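Local coordinates for hypothetical protein (Staphylococcus aureus subsp. aureus, PDB 1QYI) that is of unknown function but is probably a hydrolase of the haloacid dehalogenase (HAD)-like superfamily, at residues D261-A272 and F288-R299. Sequence-based numbering, arbitrary orientation.
Sequences DFIATASDVLEA and FSYIAALYGNNR
A264 and S289 meet where helix 288-295 packs against an edge strand, 263-264, of a parallel, HAD-like Rossmannoid sheet, a clear case of small residues letting a helix lie close. The methyl of A264 points at the helix, 3.8 Å from S289 CB, with A292 CB and A293 CB just beyond; backbone bonds to I236 and T238 join A264 laterally to the neighbouring strand. F262 CD1 lies obliquely 3.4 Å from A293 O, with G296 CA near CE1. Helix 266-272 crosses helix 288-295 at 107°. V269 CG1 meets the F288 ring at its edge, 3.7 Å from CD2, while A272 CB comes obliquely to CZ at 3.6 Å; with chi1 at 167°, the ring is carried away from its own backbone N toward helix 266-272.

The other side is looser and polar. R299 NH1 reaches E271 OE2 at 3.1 Å, a salt bridge whose hydrogen bond is weak and bent. Beside D261, a water accepts from N297 ND2 and donates weakly to D261 OD2; the backbone bond from N297 N to D261 O, 2.8 Å, is also weak. N297 joins this water to the start of helix 266-272, and the Y302 hydroxyl bonds its OD1. In a capping box with T265, D268 OD2 accepts from T265 N, whereas D268 OD1 takes N297 ND2 at 3.1 Å, nearly straight and within the amide plane but from above the carboxylate.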
loop_
_atom_site.group_PDB
_atom_site.type_symbol
_atom_site.label_atom_id
_atom_site.label_comp_id
_atom_site.label_asym_id
_atom_site.label_seq_id
_atom_site.Cartn_x
_atom_site.Cartn_y
_atom_site.Cartn_z
ATOM N N ASP A 261 -21.523 8.615 -2.702
ATOM C CA ASP A 261 -21.786 8.045 -4.022
ATOM C C ASP A 261 -20.751 8.447 -5.065
ATOM O O ASP A 261 -20.750 7.941 -6.190
ATOM C CB ASP A 261 -23.184 8.436 -4.507
ATOM C CG ASP A 261 -24.047 7.227 -4.815
ATOM O OD1 ASP A 261 -25.279 7.388 -4.956
ATOM O OD2 ASP A 261 -23.489 6.110 -4.916
ATOM N N PHE A 262 -19.862 9.353 -4.686
ATOM C CA PHE A 262 -18.839 9.823 -5.598
ATOM C C PHE A 262 -17.434 9.503 -5.109
ATOM O O PHE A 262 -16.495 10.267 -5.331
ATOM C CB PHE A 262 -18.999 11.323 -5.808
ATOM C CG PHE A 262 -20.328 11.707 -6.383
ATOM C CD1 PHE A 262 -20.740 11.197 -7.607
ATOM C CD2 PHE A 262 -21.172 12.575 -5.701
ATOM C CE1 PHE A 262 -21.972 11.549 -8.147
ATOM C CE2 PHE A 262 -22.408 12.936 -6.228
ATOM C CZ PHE A 262 -22.806 12.421 -7.455
ATOM N N ILE A 263 -17.303 8.376 -4.419
ATOM C CA ILE A 263 -16.010 7.931 -3.933
ATOM C C ILE A 263 -15.763 6.540 -4.495
ATOM O O ILE A 263 -16.345 5.559 -4.035
ATOM C CB ILE A 263 -15.964 7.878 -2.401
ATOM C CG1 ILE A 263 -16.251 9.268 -1.821
ATOM C CG2 ILE A 263 -14.596 7.375 -1.945
ATOM C CD1 ILE A 263 -16.180 9.347 -0.295
ATOM N N ALA A 264 -14.918 6.470 -5.517
ATOM C CA ALA A 264 -14.580 5.202 -6.156
ATOM C C ALA A 264 -13.286 4.665 -5.537
ATOM O O ALA A 264 -12.313 5.408 -5.377
ATOM C CB ALA A 264 -14.407 5.413 -7.657
ATOM N N THR A 265 -13.276 3.382 -5.189
ATOM C CA THR A 265 -12.104 2.770 -4.577
ATOM C C THR A 265 -11.735 1.460 -5.256
ATOM O O THR A 265 -12.391 1.034 -6.212
ATOM C CB THR A 265 -12.339 2.454 -3.083
ATOM O OG1 THR A 265 -13.306 1.398 -2.958
ATOM C CG2 THR A 265 -12.843 3.685 -2.343
ATOM N N ALA A 266 -10.684 0.823 -4.739
ATOM C CA ALA A 266 -10.192 -0.445 -5.268
ATOM C C ALA A 266 -11.217 -1.549 -5.057
ATOM O O ALA A 266 -11.175 -2.583 -5.721
ATOM C CB ALA A 266 -8.870 -0.815 -4.590
ATOM N N SER A 267 -12.128 -1.334 -4.115
ATOM C CA SER A 267 -13.164 -2.319 -3.859
ATOM C C SER A 267 -14.130 -2.295 -5.040
ATOM O O SER A 267 -14.566 -3.340 -5.513
ATOM C CB SER A 267 -13.909 -2.003 -2.557
ATOM O OG SER A 267 -13.042 -2.102 -1.431
ATOM N N ASP A 268 -14.456 -1.108 -5.536
ATOM C CA ASP A 268 -15.369 -1.029 -6.665
ATOM C C ASP A 268 -14.784 -1.706 -7.899
ATOM O O ASP A 268 -15.473 -2.481 -8.553
ATOM C CB ASP A 268 -15.705 0.421 -6.983
ATOM C CG ASP A 268 -16.292 1.138 -5.805
ATOM O OD1 ASP A 268 -17.301 0.643 -5.255
ATOM O OD2 ASP A 268 -15.744 2.193 -5.423
ATOM N N VAL A 269 -13.522 -1.419 -8.223
ATOM C CA VAL A 269 -12.904 -2.033 -9.393
ATOM C C VAL A 269 -12.913 -3.540 -9.211
ATOM O O VAL A 269 -13.094 -4.292 -10.169
ATOM C CB VAL A 269 -11.434 -1.580 -9.612
ATOM C CG1 VAL A 269 -11.381 -0.084 -9.821
ATOM C CG2 VAL A 269 -10.565 -1.970 -8.430
ATOM N N LEU A 270 -12.734 -3.971 -7.969
ATOM C CA LEU A 270 -12.717 -5.387 -7.643
ATOM C C LEU A 270 -14.109 -5.975 -7.852
ATOM O O LEU A 270 -14.263 -7.081 -8.375
ATOM C CB LEU A 270 -12.263 -5.572 -6.194
ATOM C CG LEU A 270 -12.181 -6.979 -5.592
ATOM C CD1 LEU A 270 -13.574 -7.476 -5.249
ATOM C CD2 LEU A 270 -11.470 -7.927 -6.553
ATOM N N GLU A 271 -15.123 -5.229 -7.439
ATOM C CA GLU A 271 -16.478 -5.699 -7.600
ATOM C C GLU A 271 -16.825 -5.729 -9.084
ATOM O O GLU A 271 -17.316 -6.735 -9.600
ATOM C CB GLU A 271 -17.440 -4.787 -6.846
ATOM C CG GLU A 271 -18.856 -5.321 -6.813
ATOM C CD GLU A 271 -18.891 -6.838 -6.695
ATOM O OE1 GLU A 271 -18.068 -7.399 -5.923
ATOM O OE2 GLU A 271 -19.756 -7.466 -7.356
ATOM N N ALA A 272 -16.542 -4.626 -9.769
ATOM C CA ALA A 272 -16.822 -4.506 -11.194
ATOM C C ALA A 272 -16.188 -5.624 -12.026
ATOM O O ALA A 272 -16.772 -6.070 -13.009
ATOM C CB ALA A 272 -16.343 -3.147 -11.699
ATOM N N PHE A 288 -12.131 3.773 -15.308
ATOM C CA PHE A 288 -13.347 3.285 -14.670
ATOM C C PHE A 288 -13.698 3.925 -13.339
ATOM O O PHE A 288 -14.825 4.389 -13.146
ATOM C CB PHE A 288 -13.284 1.780 -14.442
ATOM C CG PHE A 288 -14.362 1.282 -13.533
ATOM C CD1 PHE A 288 -15.682 1.237 -13.968
ATOM C CD2 PHE A 288 -14.074 0.901 -12.226
ATOM C CE1 PHE A 288 -16.707 0.815 -13.122
ATOM C CE2 PHE A 288 -15.095 0.478 -11.371
ATOM C CZ PHE A 288 -16.417 0.438 -11.822
ATOM N N SER A 289 -12.747 3.917 -12.411
ATOM C CA SER A 289 -12.981 4.483 -11.087
ATOM C C SER A 289 -13.229 5.983 -11.157
ATOM O O SER A 289 -14.049 6.511 -10.412
ATOM C CB SER A 289 -11.801 4.192 -10.161
ATOM O OG SER A 289 -10.611 4.784 -10.662
ATOM N N TYR A 290 -12.540 6.669 -12.062
ATOM C CA TYR A 290 -12.752 8.096 -12.193
ATOM C C TYR A 290 -14.138 8.341 -12.767
ATOM O O TYR A 290 -14.808 9.307 -12.404
ATOM C CB TYR A 290 -11.676 8.735 -13.080
ATOM C CG TYR A 290 -10.522 9.313 -12.288
ATOM C CD1 TYR A 290 -10.749 10.261 -11.291
ATOM C CD2 TYR A 290 -9.212 8.865 -12.492
ATOM C CE1 TYR A 290 -9.707 10.750 -10.506
ATOM C CE2 TYR A 290 -8.156 9.344 -11.712
ATOM C CZ TYR A 290 -8.410 10.290 -10.715
ATOM O OH TYR A 290 -7.380 10.762 -9.923
ATOM N N ILE A 291 -14.574 7.446 -13.647
ATOM C CA ILE A 291 -15.889 7.556 -14.275
ATOM C C ILE A 291 -17.002 7.281 -13.258
ATOM O O ILE A 291 -18.089 7.865 -13.327
ATOM C CB ILE A 291 -16.006 6.571 -15.466
ATOM C CG1 ILE A 291 -14.986 6.963 -16.540
ATOM C CG2 ILE A 291 -17.424 6.581 -16.029
ATOM C CD1 ILE A 291 -14.985 6.076 -17.787
ATOM N N ALA A 292 -16.713 6.391 -12.316
ATOM C CA ALA A 292 -17.661 6.034 -11.275
ATOM C C ALA A 292 -17.775 7.175 -10.268
ATOM O O ALA A 292 -18.846 7.433 -9.721
ATOM C CB ALA A 292 -17.203 4.770 -10.578
ATOM N N ALA A 293 -16.658 7.852 -10.032
ATOM C CA ALA A 293 -16.605 8.963 -9.097
ATOM C C ALA A 293 -17.248 10.211 -9.687
ATOM O O ALA A 293 -17.587 11.157 -8.965
ATOM C CB ALA A 293 -15.168 9.254 -8.729
ATOM N N LEU A 294 -17.429 10.201 -11.000
ATOM C CA LEU A 294 -18.007 11.341 -11.686
ATOM C C LEU A 294 -19.519 11.245 -11.845
ATOM O O LEU A 294 -20.233 12.158 -11.443
ATOM C CB LEU A 294 -17.343 11.500 -13.056
ATOM C CG LEU A 294 -17.440 12.867 -13.744
ATOM C CD1 LEU A 294 -16.316 13.022 -14.761
ATOM C CD2 LEU A 294 -18.785 13.005 -14.397
ATOM N N TYR A 295 -20.009 10.149 -12.419
ATOM C CA TYR A 295 -21.445 9.990 -12.628
ATOM C C TYR A 295 -22.203 9.376 -11.448
ATOM O O TYR A 295 -23.394 9.624 -11.272
ATOM C CB TYR A 295 -21.701 9.164 -13.891
ATOM C CG TYR A 295 -21.108 9.761 -15.142
ATOM C CD1 TYR A 295 -21.428 11.061 -15.538
ATOM C CD2 TYR A 295 -20.210 9.032 -15.930
ATOM C CE1 TYR A 295 -20.865 11.623 -16.686
ATOM C CE2 TYR A 295 -19.641 9.588 -17.081
ATOM C CZ TYR A 295 -19.974 10.883 -17.450
ATOM O OH TYR A 295 -19.415 11.451 -18.575
ATOM N N GLY A 296 -21.518 8.583 -10.637
ATOM C CA GLY A 296 -22.180 7.964 -9.505
ATOM C C GLY A 296 -21.627 6.568 -9.321
ATOM O O GLY A 296 -21.254 5.913 -10.293
ATOM N N ASN A 297 -21.571 6.096 -8.085
ATOM C CA ASN A 297 -21.020 4.780 -7.843
ATOM C C ASN A 297 -22.075 3.720 -7.557
ATOM O O ASN A 297 -22.268 3.306 -6.417
ATOM C CB ASN A 297 -20.006 4.848 -6.703
ATOM C CG ASN A 297 -19.270 3.544 -6.510
ATOM O OD1 ASN A 297 -18.904 2.870 -7.479
ATOM N ND2 ASN A 297 -19.017 3.190 -5.255
ATOM N N ASN A 298 -22.752 3.282 -8.612
ATOM C CA ASN A 298 -23.775 2.263 -8.486
ATOM C C ASN A 298 -23.527 1.096 -9.443
ATOM O O ASN A 298 -23.342 1.289 -10.649
ATOM C CB ASN A 298 -25.163 2.879 -8.715
ATOM C CG ASN A 298 -26.261 1.829 -8.826
ATOM O OD1 ASN A 298 -26.299 0.860 -8.062
ATOM N ND2 ASN A 298 -27.174 2.033 -9.765
ATOM N N ARG A 299 -23.516 -0.109 -8.877
ATOM C CA ARG A 299 -23.299 -1.356 -9.614
ATOM C C ARG A 299 -23.969 -1.387 -10.981
ATOM O O ARG A 299 -23.381 -1.846 -11.952
ATOM C CB ARG A 299 -23.831 -2.538 -8.798
ATOM C CG ARG A 299 -23.109 -2.825 -7.492
ATOM C CD ARG A 299 -23.933 -3.786 -6.632
ATOM N NE ARG A 299 -24.451 -4.902 -7.424
ATOM C CZ ARG A 299 -23.696 -5.859 -7.957
ATOM N NH1 ARG A 299 -22.380 -5.839 -7.774
ATOM N NH2 ARG A 299 -24.247 -6.823 -8.685
HETATM O O HOH W 1 -20.753 4.835 -3.311
#